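Local coordinates for uncharacterized protein (Streptococcus mutans, PDB 4R0J), which probably acts as an RNA-binding endonuclease of the Cas5 family, subtype I-C, that processes CRISPR precursor transcripts into crRNA, at residues 58-63 with 102-107; 7-12 with 150-155; 39-44 with 176-181. All coordinates share one frame; numbering follows the deposited sequence.

Contact 1. Residues 58-63 with 102-107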
loop_
_atom_site.group_PDB
_atom_site.type_symbol
_atom_site.label_atom_id
_atom_site.label_comp_id
_atom_site.label_asym_id
_atom_site.label_seq_id
_atom_site.Cartn_x
_atom_site.Cartn_y
_atom_site.Cartn_z
ATOM N N THR A 58 2.444 -2.800 -13.742
ATOM C CA THR A 58 2.260 -1.825 -12.694
ATOM C C THR A 58 1.279 -2.390 -11.675
ATOM O O THR A 58 0.148 -2.744 -12.020
ATOM C CB THR A 58 1.691 -0.511 -13.258
ATOM O OG1 THR A 58 2.611 0.038 -14.217
ATOM C CG2 THR A 58 1.447 0.500 -12.125
ATOM N N ASN A 59 1.715 -2.473 -10.422
ATOM C CA ASN A 59 0.828 -2.884 -9.346
ATOM C C ASN A 59 -0.098 -1.735 -8.997
ATOM O O ASN A 59 0.341 -0.587 -8.897
ATOM C CB ASN A 59 1.625 -3.294 -8.115
ATOM C CG ASN A 59 2.288 -4.632 -8.285
ATOM O OD1 ASN A 59 1.710 -5.548 -8.863
ATOM N ND2 ASN A 59 3.515 -4.746 -7.806
ATOM N N VAL A 60 -1.374 -2.052 -8.835
ATOM C CA VAL A 60 -2.402 -1.054 -8.567
ATOM C C VAL A 60 -3.109 -1.463 -7.292
ATOM O O VAL A 60 -3.799 -2.467 -7.252
ATOM C CB VAL A 60 -3.416 -0.954 -9.723
ATOM C CG1 VAL A 60 -4.467 0.120 -9.428
ATOM C CG2 VAL A 60 -2.698 -0.654 -11.040
ATOM N N ILE A 61 -2.888 -0.691 -6.235
ATOM C CA ILE A 61 -3.501 -0.968 -4.941
ATOM C C ILE A 61 -4.852 -0.278 -4.939
ATOM O O ILE A 61 -4.935 0.931 -5.152
ATOM C CB ILE A 61 -2.621 -0.422 -3.799
ATOM C CG1 ILE A 61 -1.340 -1.259 -3.642
ATOM C CG2 ILE A 61 -3.386 -0.422 -2.485
ATOM C CD1 ILE A 61 -0.342 -1.121 -4.768
ATOM N N THR A 62 -5.916 -1.045 -4.734
ATOM C CA THR A 62 -7.259 -0.459 -4.768
ATOM C C THR A 62 -7.923 -0.248 -3.402
ATOM O O THR A 62 -8.749 0.657 -3.265
ATOM C CB THR A 62 -8.214 -1.239 -5.702
ATOM O OG1 THR A 62 -8.392 -2.573 -5.211
ATOM C CG2 THR A 62 -7.646 -1.286 -7.121
ATOM N N GLU A 63 -7.599 -1.083 -2.415
ATOM C CA GLU A 63 -8.224 -0.960 -1.082
ATOM C C GLU A 63 -7.331 -1.561 -0.002
ATOM O O GLU A 63 -6.596 -2.517 -0.254
ATOM C CB GLU A 63 -9.603 -1.643 -1.051
ATOM C CG GLU A 63 -10.482 -1.292 0.163
ATOM C CD GLU A 63 -11.840 -1.981 0.132
ATOM O OE1 GLU A 63 -11.883 -3.227 0.046
ATOM O OE2 GLU A 63 -12.869 -1.273 0.193
ATOM N N LYS A 102 -5.934 -5.242 -1.054
ATOM C CA LYS A 102 -6.496 -5.743 -2.305
ATOM C C LYS A 102 -5.834 -4.993 -3.455
ATOM O O LYS A 102 -5.802 -3.755 -3.476
ATOM C CB LYS A 102 -8.008 -5.529 -2.321
ATOM C CG LYS A 102 -8.696 -5.904 -3.622
ATOM C CD LYS A 102 -10.203 -5.618 -3.562
ATOM C CE LYS A 102 -10.859 -5.843 -4.917
ATOM N NZ LYS A 102 -12.319 -5.496 -4.887
ATOM N N PHE A 103 -5.289 -5.742 -4.406
ATOM C CA PHE A 103 -4.549 -5.124 -5.492
ATOM C C PHE A 103 -4.579 -6.005 -6.729
ATOM O O PHE A 103 -4.986 -7.170 -6.680
ATOM C CB PHE A 103 -3.098 -4.820 -5.075
ATOM C CG PHE A 103 -2.253 -6.042 -4.860
ATOM C CD1 PHE A 103 -2.326 -6.760 -3.677
ATOM C CD2 PHE A 103 -1.378 -6.472 -5.852
ATOM C CE1 PHE A 103 -1.538 -7.889 -3.484
ATOM C CE2 PHE A 103 -0.589 -7.601 -5.664
ATOM C CZ PHE A 103 -0.665 -8.303 -4.480
ATOM N N HIS A 104 -4.147 -5.433 -7.841
ATOM C CA HIS A 104 -4.060 -6.171 -9.088
ATOM C C HIS A 104 -2.939 -5.522 -9.859
ATOM O O HIS A 104 -2.393 -4.513 -9.420
ATOM C CB HIS A 104 -5.369 -6.079 -9.875
ATOM C CG HIS A 104 -5.724 -4.688 -10.314
ATOM N ND1 HIS A 104 -6.491 -3.834 -9.547
ATOM C CD2 HIS A 104 -5.428 -4.010 -11.451
ATOM C CE1 HIS A 104 -6.646 -2.688 -10.190
ATOM N NE2 HIS A 104 -6.014 -2.770 -11.350
ATOM N N PHE A 105 -2.581 -6.104 -10.999
ATOM C CA PHE A 105 -1.630 -5.427 -11.872
ATOM C C PHE A 105 -2.164 -5.265 -13.288
ATOM O O PHE A 105 -3.101 -5.957 -13.704
ATOM C CB PHE A 105 -0.223 -6.063 -11.852
ATOM C CG PHE A 105 -0.161 -7.499 -12.315
ATOM C CD1 PHE A 105 -0.068 -7.817 -13.673
ATOM C CD2 PHE A 105 -0.107 -8.535 -11.392
ATOM C CE1 PHE A 105 0.025 -9.143 -14.099
ATOM C CE2 PHE A 105 -0.005 -9.855 -11.805
ATOM C CZ PHE A 105 0.068 -10.163 -13.166
ATOM N N ILE A 106 -1.590 -4.292 -13.987
ATOM C CA ILE A 106 -1.927 -4.004 -15.367
ATOM C C ILE A 106 -0.592 -3.864 -16.093
ATOM O O ILE A 106 0.447 -3.720 -15.452
ATOM C CB ILE A 106 -2.700 -2.679 -15.483
ATOM C CG1 ILE A 106 -1.859 -1.523 -14.938
ATOM C CG2 ILE A 106 -4.058 -2.762 -14.725
ATOM C CD1 ILE A 106 -2.473 -0.146 -15.184
ATOM N N TRP A 107 -0.619 -3.874 -17.417
ATOM C CA TRP A 107 0.617 -3.676 -18.172
ATOM C C TRP A 107 1.035 -2.210 -18.080
ATOM O O TRP A 107 0.198 -1.310 -18.084
ATOM C CB TRP A 107 0.461 -4.098 -19.639
ATOM C CG TRP A 107 0.068 -5.538 -19.844
ATOM C CD1 TRP A 107 -0.866 -6.011 -20.714
ATOM C CD2 TRP A 107 0.590 -6.685 -19.156
ATOM N NE1 TRP A 107 -0.956 -7.379 -20.623
ATOM C CE2 TRP A 107 -0.082 -7.818 -19.662
ATOM C CE3 TRP A 107 1.553 -6.863 -18.152
ATOM C CZ2 TRP A 107 0.185 -9.112 -19.215
ATOM C CZ3 TRP A 107 1.817 -8.148 -17.706
ATOM C CH2 TRP A 107 1.134 -9.255 -18.237
HETATM O O HOH W 1 -7.477 -4.601 -6.981
HETATM O O HOH W 2 -11.090 -2.494 -5.266
#

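Contact 2. Residues 7-12 with 150-155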
loop_
_atom_site.group_PDB
_atom_site.type_symbol
_atom_site.label_atom_id
_atom_site.label_comp_id
_atom_site.label_asym_id
_atom_site.label_seq_id
_atom_site.Cartn_x
_atom_site.Cartn_y
_atom_site.Cartn_z
ATOM N N ARG A 7 -6.057 -6.762 -17.100
ATOM C CA ARG A 7 -6.002 -6.549 -15.671
ATOM C C ARG A 7 -5.830 -7.943 -15.085
ATOM O O ARG A 7 -6.519 -8.878 -15.494
ATOM C CB ARG A 7 -7.336 -5.945 -15.220
ATOM C CG ARG A 7 -7.431 -5.463 -13.783
ATOM C CD ARG A 7 -8.886 -5.109 -13.498
ATOM N NE ARG A 7 -9.114 -4.471 -12.196
ATOM C CZ ARG A 7 -9.201 -5.131 -11.043
ATOM N NH1 ARG A 7 -9.048 -6.451 -11.019
ATOM N NH2 ARG A 7 -9.424 -4.470 -9.912
ATOM N N SER A 8 -4.916 -8.099 -14.140
ATOM C CA SER A 8 -4.776 -9.373 -13.454
ATOM C C SER A 8 -5.988 -9.619 -12.555
ATOM O O SER A 8 -6.819 -8.728 -12.332
ATOM C CB SER A 8 -3.521 -9.375 -12.579
ATOM O OG SER A 8 -3.720 -8.622 -11.385
ATOM N N ARG A 9 -6.073 -10.847 -12.055
ATOM C CA ARG A 9 -7.048 -11.126 -11.014
ATOM C C ARG A 9 -6.748 -10.263 -9.785
ATOM O O ARG A 9 -5.667 -9.702 -9.628
ATOM C CB ARG A 9 -7.063 -12.612 -10.648
ATOM C CG ARG A 9 -5.861 -13.083 -9.849
ATOM C CD ARG A 9 -6.055 -14.518 -9.394
ATOM N NE ARG A 9 -4.960 -15.015 -8.563
ATOM C CZ ARG A 9 -4.875 -14.853 -7.244
ATOM N NH1 ARG A 9 -5.813 -14.182 -6.579
ATOM N NH2 ARG A 9 -3.842 -15.361 -6.585
ATOM N N ASN A 10 -7.760 -10.090 -8.933
ATOM C CA ASN A 10 -7.503 -9.386 -7.690
ATOM C C ASN A 10 -6.657 -10.312 -6.830
ATOM O O ASN A 10 -6.910 -11.524 -6.776
ATOM C CB ASN A 10 -8.808 -9.057 -6.961
ATOM C CG ASN A 10 -9.511 -7.846 -7.540
ATOM O OD1 ASN A 10 -8.881 -6.831 -7.839
ATOM N ND2 ASN A 10 -10.830 -7.945 -7.693
ATOM N N PHE A 11 -5.658 -9.746 -6.171
ATOM C CA PHE A 11 -4.850 -10.474 -5.214
ATOM C C PHE A 11 -5.109 -9.903 -3.841
ATOM O O PHE A 11 -5.421 -8.715 -3.701
ATOM C CB PHE A 11 -3.366 -10.315 -5.536
ATOM C CG PHE A 11 -2.947 -11.023 -6.786
ATOM C CD1 PHE A 11 -2.672 -12.379 -6.769
ATOM C CD2 PHE A 11 -2.834 -10.336 -7.984
ATOM C CE1 PHE A 11 -2.281 -13.041 -7.930
ATOM C CE2 PHE A 11 -2.438 -10.990 -9.145
ATOM C CZ PHE A 11 -2.170 -12.346 -9.118
ATOM N N TYR A 12 -4.950 -10.746 -2.829
ATOM C CA TYR A 12 -5.157 -10.317 -1.453
ATOM C C TYR A 12 -3.989 -10.730 -0.575
ATOM O O TYR A 12 -3.615 -11.905 -0.533
ATOM C CB TYR A 12 -6.458 -10.906 -0.905
ATOM C CG TYR A 12 -7.664 -10.623 -1.775
ATOM C CD1 TYR A 12 -7.976 -11.448 -2.844
ATOM C CD2 TYR A 12 -8.482 -9.523 -1.535
ATOM C CE1 TYR A 12 -9.067 -11.197 -3.648
ATOM C CE2 TYR A 12 -9.585 -9.264 -2.339
ATOM C CZ TYR A 12 -9.864 -10.101 -3.395
ATOM O OH TYR A 12 -10.939 -9.868 -4.210
ATOM N N VAL A 150 4.364 -10.769 5.331
ATOM C CA VAL A 150 3.308 -10.874 4.334
ATOM C C VAL A 150 2.863 -12.313 4.197
ATOM O O VAL A 150 3.695 -13.219 4.135
ATOM C CB VAL A 150 3.812 -10.410 2.947
ATOM C CG1 VAL A 150 2.889 -10.905 1.843
ATOM C CG2 VAL A 150 3.964 -8.901 2.904
ATOM N N ASP A 151 1.554 -12.539 4.160
ATOM C CA ASP A 151 1.044 -13.842 3.750
ATOM C C ASP A 151 -0.200 -13.689 2.871
ATOM O O ASP A 151 -0.807 -12.616 2.830
ATOM C CB ASP A 151 0.822 -14.781 4.948
ATOM C CG ASP A 151 -0.353 -14.373 5.821
ATOM O OD1 ASP A 151 -0.441 -13.189 6.209
ATOM O OD2 ASP A 151 -1.182 -15.257 6.140
ATOM N N GLU A 152 -0.544 -14.731 2.124
ATOM C CA GLU A 152 -1.683 -14.636 1.219
ATOM C C GLU A 152 -2.974 -14.964 1.949
ATOM O O GLU A 152 -3.021 -15.878 2.771
ATOM C CB GLU A 152 -1.521 -15.550 -0.005
ATOM C CG GLU A 152 -2.567 -15.278 -1.099
ATOM C CD GLU A 152 -2.377 -16.120 -2.358
ATOM O OE1 GLU A 152 -2.367 -17.366 -2.246
ATOM O OE2 GLU A 152 -2.250 -15.533 -3.462
ATOM N N ILE A 153 -4.017 -14.196 1.658
ATOM C CA ILE A 153 -5.350 -14.530 2.138
ATOM C C ILE A 153 -6.289 -14.673 0.950
ATOM O O ILE A 153 -5.994 -14.196 -0.142
ATOM C CB ILE A 153 -5.899 -13.463 3.087
ATOM C CG1 ILE A 153 -5.855 -12.088 2.421
ATOM C CG2 ILE A 153 -5.113 -13.452 4.386
ATOM C CD1 ILE A 153 -6.595 -11.012 3.198
ATOM N N SER A 154 -7.418 -15.333 1.174
ATOM C CA SER A 154 -8.426 -15.512 0.138
ATOM C C SER A 154 -9.339 -14.292 0.100
ATOM O O SER A 154 -9.356 -13.498 1.036
ATOM C CB SER A 154 -9.263 -16.750 0.433
ATOM O OG SER A 154 -10.086 -16.531 1.563
ATOM N N GLN A 155 -10.096 -14.147 -0.982
ATOM C CA GLN A 155 -11.079 -13.074 -1.065
ATOM C C GLN A 155 -12.076 -13.199 0.084
ATOM O O GLN A 155 -12.501 -12.204 0.659
ATOM C CB GLN A 155 -11.826 -13.132 -2.396
ATOM C CG GLN A 155 -12.833 -12.010 -2.567
ATOM C CD GLN A 155 -13.656 -12.158 -3.830
ATOM O OE1 GLN A 155 -13.354 -12.988 -4.687
ATOM N NE2 GLN A 155 -14.705 -11.353 -3.950
HETATM O O HOH W 3 -11.759 -11.230 -6.489
HETATM O O HOH W 4 -4.528 -13.469 -3.373
#

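Contact 3. Residues 39-44 with 176-181. With SO4 (sulfate ion), chain B.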
loop_
_atom_site.group_PDB
_atom_site.type_symbol
_atom_site.label_atom_id
_atom_site.label_comp_id
_atom_site.label_asym_id
_atom_site.label_seq_id
_atom_site.Cartn_x
_atom_site.Cartn_y
_atom_site.Cartn_z
ATOM N N PRO A 39 -1.443 3.426 6.557
ATOM C CA PRO A 39 -0.515 3.536 5.419
ATOM C C PRO A 39 -1.031 4.509 4.364
ATOM O O PRO A 39 -2.232 4.633 4.131
ATOM C CB PRO A 39 -0.516 2.134 4.803
ATOM C CG PRO A 39 -1.225 1.241 5.767
ATOM C CD PRO A 39 -2.076 2.098 6.652
ATOM N N THR A 40 -0.094 5.175 3.710
ATOM C CA THR A 40 -0.397 5.952 2.528
ATOM C C THR A 40 -0.403 5.027 1.301
ATOM O O THR A 40 0.088 3.881 1.348
ATOM C CB THR A 40 0.707 6.983 2.324
ATOM O OG1 THR A 40 1.957 6.289 2.234
ATOM C CG2 THR A 40 0.802 7.960 3.502
ATOM N N ARG A 41 -0.915 5.517 0.178
ATOM C CA ARG A 41 -0.812 4.711 -1.030
ATOM C C ARG A 41 0.659 4.454 -1.334
ATOM O O ARG A 41 1.023 3.341 -1.689
ATOM C CB ARG A 41 -1.488 5.339 -2.243
ATOM C CG ARG A 41 -1.811 4.253 -3.286
ATOM C CD ARG A 41 -2.422 4.778 -4.564
ATOM N NE ARG A 41 -1.395 5.109 -5.550
ATOM C CZ ARG A 41 -1.635 5.266 -6.848
ATOM N NH1 ARG A 41 -0.640 5.572 -7.675
ATOM N NH2 ARG A 41 -2.867 5.115 -7.321
ATOM N N GLN A 42 1.493 5.477 -1.169
ATOM C CA GLN A 42 2.938 5.319 -1.406
ATOM C C GLN A 42 3.497 4.128 -0.625
ATOM O O GLN A 42 4.222 3.294 -1.169
ATOM C CB GLN A 42 3.711 6.574 -1.016
ATOM C CG GLN A 42 5.203 6.452 -1.382
ATOM C CD GLN A 42 6.094 7.412 -0.629
ATOM O OE1 GLN A 42 5.819 7.773 0.511
ATOM N NE2 GLN A 42 7.182 7.835 -1.273
ATOM N N ALA A 43 3.175 4.062 0.664
ATOM C CA ALA A 43 3.692 2.992 1.512
ATOM C C ALA A 43 3.212 1.627 1.060
ATOM O O ALA A 43 3.992 0.669 1.032
ATOM C CB ALA A 43 3.314 3.228 2.975
ATOM N N LEU A 44 1.927 1.528 0.728
ATOM C CA LEU A 44 1.358 0.265 0.273
ATOM C C LEU A 44 1.974 -0.167 -1.050
ATOM O O LEU A 44 2.239 -1.340 -1.260
ATOM C CB LEU A 44 -0.148 0.380 0.125
ATOM C CG LEU A 44 -0.796 0.609 1.480
ATOM C CD1 LEU A 44 -2.282 0.831 1.285
ATOM C CD2 LEU A 44 -0.540 -0.604 2.380
ATOM N N PHE A 176 -0.683 12.306 2.263
ATOM C CA PHE A 176 0.121 12.082 1.068
ATOM C C PHE A 176 -0.365 10.853 0.310
ATOM O O PHE A 176 -0.625 9.801 0.906
ATOM C CB PHE A 176 1.590 11.905 1.454
ATOM C CG PHE A 176 2.508 11.726 0.280
ATOM C CD1 PHE A 176 2.847 12.806 -0.514
ATOM C CD2 PHE A 176 3.051 10.480 -0.020
ATOM C CE1 PHE A 176 3.728 12.653 -1.597
ATOM C CE2 PHE A 176 3.907 10.323 -1.096
ATOM C CZ PHE A 176 4.248 11.412 -1.889
ATOM N N HIS A 177 -0.466 10.990 -1.007
ATOM C CA HIS A 177 -0.863 9.907 -1.900
ATOM C C HIS A 177 0.361 9.337 -2.622
ATOM O O HIS A 177 0.722 8.169 -2.445
ATOM C CB HIS A 177 -1.868 10.471 -2.904
ATOM C CG HIS A 177 -2.492 9.461 -3.817
ATOM N ND1 HIS A 177 -1.902 9.048 -4.993
ATOM C CD2 HIS A 177 -3.704 8.852 -3.773
ATOM C CE1 HIS A 177 -2.706 8.198 -5.614
ATOM N NE2 HIS A 177 -3.808 8.069 -4.896
ATOM N N SER A 178 1.023 10.170 -3.418
ATOM C CA SER A 178 2.158 9.702 -4.212
ATOM C C SER A 178 2.811 10.861 -4.947
ATOM O O SER A 178 2.253 11.954 -5.010
ATOM C CB SER A 178 1.686 8.680 -5.243
ATOM O OG SER A 178 0.663 9.240 -6.057
ATOM N N PHE A 179 3.997 10.613 -5.502
ATOM C CA PHE A 179 4.685 11.609 -6.312
ATOM C C PHE A 179 4.322 11.397 -7.774
ATOM O O PHE A 179 4.033 10.268 -8.186
ATOM C CB PHE A 179 6.202 11.450 -6.174
ATOM C CG PHE A 179 6.761 11.891 -4.845
ATOM C CD1 PHE A 179 6.622 13.197 -4.412
ATOM C CD2 PHE A 179 7.472 10.998 -4.049
ATOM C CE1 PHE A 179 7.158 13.604 -3.202
ATOM C CE2 PHE A 179 8.011 11.400 -2.838
ATOM C CZ PHE A 179 7.856 12.703 -2.414
ATOM N N ALA A 180 4.397 12.463 -8.572
ATOM C CA ALA A 180 4.161 12.355 -10.005
ATOM C C ALA A 180 5.155 11.397 -10.667
ATOM O O ALA A 180 6.318 11.325 -10.264
ATOM C CB ALA A 180 4.239 13.729 -10.658
ATOM N N TYR A 181 4.697 10.678 -11.692
ATOM C CA TYR A 181 5.548 9.725 -12.413
ATOM C C TYR A 181 4.939 9.356 -13.762
ATOM O O TYR A 181 3.735 9.105 -13.846
ATOM C CB TYR A 181 5.734 8.448 -11.586
ATOM C CG TYR A 181 4.515 7.542 -11.564
ATOM C CD1 TYR A 181 3.364 7.902 -10.866
ATOM C CD2 TYR A 181 4.511 6.331 -12.250
ATOM C CE1 TYR A 181 2.248 7.079 -10.846
ATOM C CE2 TYR A 181 3.400 5.500 -12.236
ATOM C CZ TYR A 181 2.271 5.879 -11.534
ATOM O OH TYR A 181 1.165 5.056 -11.520
HETATM S S SO4 B . -2.448 6.103 -10.573
HETATM O O1 SO4 B . -2.703 7.003 -11.696
HETATM O O2 SO4 B . -2.989 6.696 -9.351
HETATM O O3 SO4 B . -3.102 4.820 -10.819
HETATM O O4 SO4 B . -1.006 5.892 -10.432
HETATM O O HOH W 5 -2.569 7.788 0.595
#

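Contact 1. Residues 58-63 with 102-107
Antiparallel pairing of strands 57-66 and 97-107, inside the eight-stranded sheet of this Cas5-family protein, brings Thr58 opposite Ile106, Asn59 opposite Phe105, Val60 opposite His104 and Ile61 opposite Phe103. Thr58 and Ile106 exchange two backbone hydrogen bonds, and so do Val60 and His104; the shorter of the second pair runs from Val60 N to His104 O (2.7 Å). Past Ile61 the register slips by one residue. A classic beta bulge sets Thr62 and Glu63 together against Lys102: Lys102 O accepts from Thr62 N at 3.0 Å and weakly from Glu63 N, while Lys102 N returns a nearly straight bond to Glu63 O (2.9 Å, 178° at the hydrogen). On the face that carries His104, the imidazole swings back over the partner strand because its CG sits between the backbone N and carbonyl carbon (chi1 63°). Val60 CB lies over one face of the ring, 3.8 Å from its centroid in a CH-pi contact, and Thr62 CG2 meets the ring edge at CE1 (3.5 Å). A water joins Thr62 OG1 to His104 ND1 (2.9 Å from the latter). Thr62 OG1 also lies against the extended aliphatic chain of Lys102, 3.7 Å from its CG. The other face carries Asn59, Ile61, Phe103 and Phe105 and is covered by helices 41-51 and 120-132. There Asn59 OD1 approaches Phe105 CB (3.6 Å), while its ND2 is held by Asp49 OD1 and Tyr52 O. Asn59 OD1 is buried without a polar partner in the model, so the amide appears to be fixed from its nitrogen end. The imidazole, packed against Val60, Thr62 and Arg7 and tied to Thr62 through the water, is probably limited in its rotation.

Contact 2. Residues 7-12 with 150-155
Ile153 N donates to Tyr12 O (3.2 Å, 166° at the hydrogen), the direct backbone bond of this contact, with the donor standing well above the carbonyl plane. A water reinforces it: it accepts from Tyr12 N (2.8 Å) and donates to Glu152 OE2, linking strand backbone and carboxylate. A long salt bridge from Arg9 NH2 to Glu152 OE2 (3.5 Å), met end on, is tentative, since Arg9 adopts more than one conformation. Helix 120-132 supplies further charged partners, Glu128 for Arg9 NH2 and Arg132 for Glu152 OE1. Tyr12 contributes the largest share of the buried surface, nearly half. Its CB packs on Ile153 CG1 (3.6 Å), and Gln155, the first residue of helix 155-160, covers one ring face, its CA 3.9 Å from the ring centroid in a CH-pi contact. With CG anti to the backbone N (chi1 -178°), Gln155 continues along the ring until its CG lies 3.3 Å from Tyr12 OH. That hydroxyl is also hydrogen-bonded to a water, which gives a weak bond to Gln155 OE1, while Gln155 NE2 is hydrogen-bonded to Glu159 OE2. The start of strand 11-17 is thus joined to the turn from strand 147-152 into helix 155-160. The Glu152 carboxylate is held at OE1 by Arg132 and at OE2 by the water on Tyr12 N; its charge is probably balanced by Arg132, with Arg9 a possible second partner.

Contact 3. Residues 39-44 with 176-181
This is a helix-to-strand contact: the N-terminal turn of helix 41-51 rests on the end of strand 169-179, an outermost strand of the large sheet. Arg41 and Gln42 meet His177 and Phe176. Gln42 N makes a weak hydrogen bond to His177 O (3.1 Å), and a water bridges Arg41 N to Phe176 O. Thr40 packs its CB against that same Phe176 O at 3.4 Å. The Arg41 chain bends at chi3 (90°), bringing one face of its guanidinium over His177 CE1, 3.4 Å from NE, with the two planes 42° apart. His177 is oriented by Ser178 OG, hydrogen-bonded to ND1 (2.8 Å), and by Lys206 O at NE2. Gln42 slants past the Phe176 ring, OE1 3.6 Å from CE2. The outer end of Arg41 holds a sulfate, probably from the crystallisation liquor: NH1 bonds O4 nearly straight (2.8 Å, 176° at the hydrogen) and NH2 bonds O2. Tyr181 OH, in a poorly ordered residue, donates to O4 as well, and Gln208 N completes the grip; such an ion can mark an anion-binding pocket. Two motifs meet in the contact itself. Thr40 is the N-cap of the helix, its OG1 accepting from Ala43 N (3.0 Å), and a classic beta bulge places His177 and Ser178 together across from Tyr192, so that a capped helix start packs on a bulged edge strand.

How the contacts relate
From the N terminus, segment 7-12 enters strand 11-17 and closes contact 2 with 150-155. Within that span, helix 41-51 begins contact 3 and is followed in the chain by strand 57-66, which pairs with strand 97-107 in contact 1. Contact 1 therefore lies within the loops of both others, whereas contacts 2 and 3 cross, since 176-181 follows 150-155. Contacts 1 and 2 meet where strands 97-107 and 11-17 adjoin, through probable hydrogen bonds from Phe11 N to Phe103 O and between Phe105 N and Ser8 OG. Contact 3 touches contact 1 through Leu44 and Ile61, but stays about 9 Å from contact 2 between nearest atoms. All three involve the large antiparallel sheet.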